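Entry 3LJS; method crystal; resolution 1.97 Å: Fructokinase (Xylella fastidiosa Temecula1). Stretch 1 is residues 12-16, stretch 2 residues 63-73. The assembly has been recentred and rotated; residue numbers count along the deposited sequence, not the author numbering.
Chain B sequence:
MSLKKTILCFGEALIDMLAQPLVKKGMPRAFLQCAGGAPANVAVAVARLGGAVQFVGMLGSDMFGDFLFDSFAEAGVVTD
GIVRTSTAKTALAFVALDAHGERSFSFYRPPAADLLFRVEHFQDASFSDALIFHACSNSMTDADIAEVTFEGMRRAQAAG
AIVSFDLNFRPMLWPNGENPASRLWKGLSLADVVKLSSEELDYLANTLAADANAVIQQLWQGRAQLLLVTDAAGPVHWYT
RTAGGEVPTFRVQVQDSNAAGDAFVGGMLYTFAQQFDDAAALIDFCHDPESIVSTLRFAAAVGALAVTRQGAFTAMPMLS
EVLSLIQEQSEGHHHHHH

Stretch 1, residues 12-16: EALID
Stretch 2 63-73: MFGDFLFDSFA

Residues 63-73 form a regular α-helix (phi/psi near -63/-42) that packs across the extended segment 12-16, of which 14-16 is β-strand (phi/psi -127/129 at Ala13, -148/179 at Leu14 and -102/126 at Ile15). The two axes approach to 8.6 Å and cross at 95°, nearly perpendicular. Two CA pairs set the register, Ile15 CA to Phe64 CA at 7.0 Å and Ala13 CA to Leu68 CA at 7.2 Å. Alternation along the extended backbone directs the CA-to-CB bonds of Ala13 and Ile15 toward the helix and that of Leu14 away.

Selenomethionine Met63 (p, t, p) begins the helix without touching the strand segment. Phe64 (m, chi2 -56°) follows, its CB 3.6 Å from Ile15 CG1, which lies oblique to the ring. Gly65 and Asp66 (m) make no contact. One turn on from Phe64, Phe67 (t, chi2 68°) presents its ring edge to Ile15, CD2 lying 3.5 Å from Ile15 CD1. Ile15 adopts m, m and is the residue most covered by the helix.

Leu68 (m, t) bridges the contact. Leu68 CD2 lies 3.8 Å from Ile15 CD1 and 3.6 Å from Leu14 O; Leu68 CD1 lies 3.7 Å from Ala13 O and 4.1 Å from Ala13 CB, and is also 4.3 Å from Ile15 CD1. Leu14 (p, p) therefore meets the helix through its backbone. Phe69 (t) and Asp70 (m) are again out of reach. Ser71 (m) turns back onto its own helix, where OG donates a 2.7 Å hydrogen bond to Phe67 O, the carbonyl that also accepts from Ser71 N at 2.9 Å. Phe72 (m, chi2 -49°) closes the contact edge-on, with CZ 3.9 Å from Ala13 CB; Ala73 lies beyond it.

No hydrogen bond crosses between the segments. The 289 Å² buried, both sides summed, reflects apolar packing.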

ATOM      1  N   GLU B  12      -2.555 -15.018  -7.028  1.00 20.46           N
ATOM      2  CA  GLU B  12      -2.803 -13.820  -6.267  1.00 22.22           C
ATOM      3  C   GLU B  12      -4.205 -13.257  -6.371  1.00 21.77           C
ATOM      4  O   GLU B  12      -4.842 -13.286  -7.426  1.00 20.97           O
ATOM      5  CB  GLU B  12      -1.793 -12.732  -6.656  1.00 27.92           C
ATOM      6  CG  GLU B  12      -2.144 -11.924  -7.907  1.00 34.38           C
ATOM      7  CD  GLU B  12      -1.994 -12.704  -9.211  1.00 39.70           C
ATOM      8  OE1 GLU B  12      -1.664 -13.913  -9.167  1.00 42.16           O
ATOM      9  OE2 GLU B  12      -2.209 -12.100 -10.291  1.00 40.90           O
ATOM     10  N   ALA B  13      -4.666 -12.770  -5.229  1.00 20.42           N
ATOM     11  CA  ALA B  13      -5.938 -12.097  -5.079  1.00 20.23           C
ATOM     12  C   ALA B  13      -5.417 -10.831  -4.399  1.00 20.75           C
ATOM     13  O   ALA B  13      -4.648 -10.913  -3.440  1.00 22.36           O
ATOM     14  CB  ALA B  13      -6.862 -12.874  -4.141  1.00 17.03           C
ATOM     15  N   LEU B  14      -5.787  -9.668  -4.911  1.00 21.35           N
ATOM     16  CA  LEU B  14      -5.312  -8.424  -4.323  1.00 22.52           C
ATOM     17  C   LEU B  14      -6.353  -7.338  -4.473  1.00 24.02           C
ATOM     18  O   LEU B  14      -7.416  -7.570  -5.049  1.00 24.00           O
ATOM     19  CB  LEU B  14      -4.002  -7.992  -4.992  1.00 21.91           C
ATOM     20  CG  LEU B  14      -3.947  -8.035  -6.525  1.00 24.97           C
ATOM     21  CD1 LEU B  14      -4.862  -6.980  -7.132  1.00 25.81           C
ATOM     22  CD2 LEU B  14      -2.509  -7.797  -6.971  1.00 28.15           C
ATOM     23  N   ILE B  15      -6.043  -6.151  -3.957  1.00 22.75           N
ATOM     24  CA  ILE B  15      -6.959  -5.022  -4.030  1.00 23.51           C
ATOM     25  C   ILE B  15      -6.564  -4.049  -5.127  1.00 24.28           C
ATOM     26  O   ILE B  15      -5.418  -3.595  -5.182  1.00 25.02           O
ATOM     27  CB  ILE B  15      -6.994  -4.237  -2.695  1.00 23.29           C
ATOM     28  CG1 ILE B  15      -7.451  -5.151  -1.557  1.00 23.19           C
ATOM     29  CG2 ILE B  15      -7.909  -3.032  -2.819  1.00 23.39           C
ATOM     30  CD1 ILE B  15      -8.847  -5.699  -1.723  1.00 23.69           C
ATOM     31  N   ASP B  16      -7.504  -3.751  -6.019  1.00 25.14           N
ATOM     32  CA  ASP B  16      -7.256  -2.773  -7.069  1.00 26.26           C
ATOM     33  C   ASP B  16      -7.811  -1.481  -6.477  1.00 27.79           C
ATOM     34  O   ASP B  16      -9.002  -1.410  -6.158  1.00 27.20           O
ATOM     35  CB  ASP B  16      -8.028  -3.096  -8.358  1.00 28.65           C
ATOM     36  CG  ASP B  16      -7.472  -4.303  -9.103  1.00 30.83           C
ATOM     37  OD1 ASP B  16      -6.237  -4.438  -9.201  1.00 32.68           O
ATOM     38  OD2 ASP B  16      -8.279  -5.107  -9.614  1.00 32.20           O
HETATM   39  N   MSE B  63      -7.458  -6.001   6.929  1.00 31.82           N
HETATM   40  CA  MSE B  63      -8.773  -5.590   6.450  1.00 33.26           C
HETATM   41  C   MSE B  63      -9.019  -5.952   4.990  1.00 30.20           C
HETATM   42  O   MSE B  63     -10.121  -6.356   4.622  1.00 29.19           O
HETATM   43  CB  MSE B  63      -8.952  -4.076   6.641  1.00 38.78           C
HETATM   44  CG  MSE B  63      -7.912  -3.220   5.916  1.00 47.45           C
HETATM   45 SE   MSE B  63      -8.170  -1.294   6.143  1.00 61.06          SE
HETATM   46  CE  MSE B  63      -7.300  -1.082   7.865  1.00 56.11           C
ATOM     47  N   PHE B  64      -7.996  -5.807   4.159  1.00 28.29           N
ATOM     48  CA  PHE B  64      -8.139  -6.117   2.746  1.00 26.99           C
ATOM     49  C   PHE B  64      -8.246  -7.613   2.506  1.00 26.45           C
ATOM     50  O   PHE B  64      -8.983  -8.058   1.625  1.00 25.07           O
ATOM     51  CB  PHE B  64      -6.975  -5.518   1.964  1.00 26.06           C
ATOM     52  CG  PHE B  64      -6.951  -4.019   1.996  1.00 27.20           C
ATOM     53  CD1 PHE B  64      -8.060  -3.291   1.581  1.00 27.95           C
ATOM     54  CD2 PHE B  64      -5.830  -3.336   2.452  1.00 28.99           C
ATOM     55  CE1 PHE B  64      -8.058  -1.897   1.616  1.00 29.46           C
ATOM     56  CE2 PHE B  64      -5.813  -1.943   2.491  1.00 29.87           C
ATOM     57  CZ  PHE B  64      -6.930  -1.221   2.072  1.00 29.40           C
ATOM     58  N   GLY B  65      -7.515  -8.386   3.300  1.00 26.22           N
ATOM     59  CA  GLY B  65      -7.568  -9.829   3.166  1.00 25.57           C
ATOM     60  C   GLY B  65      -8.963 -10.302   3.534  1.00 27.42           C
ATOM     61  O   GLY B  65      -9.523 -11.180   2.876  1.00 26.80           O
ATOM     62  N   ASP B  66      -9.530  -9.720   4.590  1.00 26.96           N
ATOM     63  CA  ASP B  66     -10.874 -10.084   5.023  1.00 27.77           C
ATOM     64  C   ASP B  66     -11.868  -9.741   3.920  1.00 26.42           C
ATOM     65  O   ASP B  66     -12.823 -10.480   3.681  1.00 27.27           O
ATOM     66  CB  ASP B  66     -11.268  -9.337   6.303  1.00 29.65           C
ATOM     67  CG  ASP B  66     -10.400  -9.708   7.492  1.00 34.10           C
ATOM     68  OD1 ASP B  66      -9.848 -10.830   7.507  1.00 33.69           O
ATOM     69  OD2 ASP B  66     -10.286  -8.877   8.423  1.00 33.59           O
ATOM     70  N   PHE B  67     -11.637  -8.611   3.256  1.00 24.41           N
ATOM     71  CA  PHE B  67     -12.508  -8.166   2.173  1.00 24.28           C
ATOM     72  C   PHE B  67     -12.498  -9.161   1.023  1.00 23.73           C
ATOM     73  O   PHE B  67     -13.543  -9.488   0.454  1.00 23.72           O
ATOM     74  CB  PHE B  67     -12.057  -6.805   1.648  1.00 23.40           C
ATOM     75  CG  PHE B  67     -12.797  -6.356   0.420  1.00 24.94           C
ATOM     76  CD1 PHE B  67     -14.148  -6.027   0.486  1.00 26.53           C
ATOM     77  CD2 PHE B  67     -12.138  -6.241  -0.799  1.00 25.21           C
ATOM     78  CE1 PHE B  67     -14.831  -5.588  -0.648  1.00 26.97           C
ATOM     79  CE2 PHE B  67     -12.809  -5.803  -1.936  1.00 26.91           C
ATOM     80  CZ  PHE B  67     -14.157  -5.475  -1.862  1.00 26.70           C
ATOM     81  N   LEU B  68     -11.307  -9.628   0.669  1.00 23.14           N
ATOM     82  CA  LEU B  68     -11.166 -10.592  -0.415  1.00 22.23           C
ATOM     83  C   LEU B  68     -11.799 -11.929  -0.029  1.00 22.23           C
ATOM     84  O   LEU B  68     -12.495 -12.547  -0.830  1.00 23.57           O
ATOM     85  CB  LEU B  68      -9.686 -10.776  -0.752  1.00 20.91           C
ATOM     86  CG  LEU B  68      -9.037  -9.540  -1.387  1.00 21.07           C
ATOM     87  CD1 LEU B  68      -7.539  -9.744  -1.522  1.00 19.44           C
ATOM     88  CD2 LEU B  68      -9.664  -9.281  -2.751  1.00 21.76           C
ATOM     89  N   PHE B  69     -11.566 -12.370   1.203  1.00 22.34           N
ATOM     90  CA  PHE B  69     -12.130 -13.630   1.665  1.00 23.83           C
ATOM     91  C   PHE B  69     -13.655 -13.611   1.589  1.00 25.65           C
ATOM     92  O   PHE B  69     -14.272 -14.551   1.079  1.00 25.07           O
ATOM     93  CB  PHE B  69     -11.712 -13.912   3.108  1.00 23.22           C
ATOM     94  CG  PHE B  69     -12.142 -15.265   3.602  1.00 24.63           C
ATOM     95  CD1 PHE B  69     -11.298 -16.363   3.483  1.00 25.85           C
ATOM     96  CD2 PHE B  69     -13.401 -15.447   4.161  1.00 26.96           C
ATOM     97  CE1 PHE B  69     -11.700 -17.629   3.913  1.00 27.62           C
ATOM     98  CE2 PHE B  69     -13.817 -16.713   4.597  1.00 28.73           C
ATOM     99  CZ  PHE B  69     -12.964 -17.802   4.472  1.00 27.75           C
ATOM    100  N   ASP B  70     -14.260 -12.546   2.112  1.00 26.81           N
ATOM    101  CA  ASP B  70     -15.713 -12.414   2.103  1.00 27.27           C
ATOM    102  C   ASP B  70     -16.257 -12.270   0.689  1.00 26.99           C
ATOM    103  O   ASP B  70     -17.326 -12.798   0.379  1.00 27.10           O
ATOM    104  CB  ASP B  70     -16.157 -11.211   2.947  1.00 29.19           C
ATOM    105  CG  ASP B  70     -15.789 -11.358   4.414  1.00 31.98           C
ATOM    106  OD1 ASP B  70     -15.846 -12.490   4.938  1.00 33.65           O
ATOM    107  OD2 ASP B  70     -15.458 -10.335   5.049  1.00 34.95           O
ATOM    108  N   SER B  71     -15.528 -11.554  -0.165  1.00 25.59           N
ATOM    109  CA  SER B  71     -15.949 -11.376  -1.553  1.00 25.33           C
ATOM    110  C   SER B  71     -16.027 -12.740  -2.237  1.00 24.49           C
ATOM    111  O   SER B  71     -16.957 -13.005  -3.003  1.00 22.89           O
ATOM    112  CB  SER B  71     -14.968 -10.472  -2.308  1.00 26.43           C
ATOM    113  OG  SER B  71     -14.983  -9.151  -1.785  1.00 27.30           O
ATOM    114  N   PHE B  72     -15.049 -13.600  -1.963  1.00 23.71           N
ATOM    115  CA  PHE B  72     -15.033 -14.942  -2.545  1.00 22.87           C
ATOM    116  C   PHE B  72     -16.232 -15.747  -2.043  1.00 24.31           C
ATOM    117  O   PHE B  72     -16.927 -16.399  -2.825  1.00 23.71           O
ATOM    118  CB  PHE B  72     -13.741 -15.687  -2.178  1.00 21.64           C
ATOM    119  CG  PHE B  72     -12.545 -15.304  -3.018  1.00 20.20           C
ATOM    120  CD1 PHE B  72     -12.635 -15.261  -4.410  1.00 22.21           C
ATOM    121  CD2 PHE B  72     -11.316 -15.028  -2.417  1.00 20.55           C
ATOM    122  CE1 PHE B  72     -11.509 -14.947  -5.199  1.00 20.05           C
ATOM    123  CE2 PHE B  72     -10.185 -14.713  -3.191  1.00 18.37           C
ATOM    124  CZ  PHE B  72     -10.285 -14.674  -4.584  1.00 19.19           C
ATOM    125  N   ALA B  73     -16.465 -15.701  -0.735  1.00 24.81           N
ATOM    126  CA  ALA B  73     -17.579 -16.427  -0.136  1.00 27.63           C
ATOM    127  C   ALA B  73     -18.917 -15.982  -0.727  1.00 28.04           C
ATOM    128  O   ALA B  73     -19.748 -16.815  -1.092  1.00 28.81           O
ATOM    129  CB  ALA B  73     -17.577 -16.227   1.379  1.00 28.34           C
TER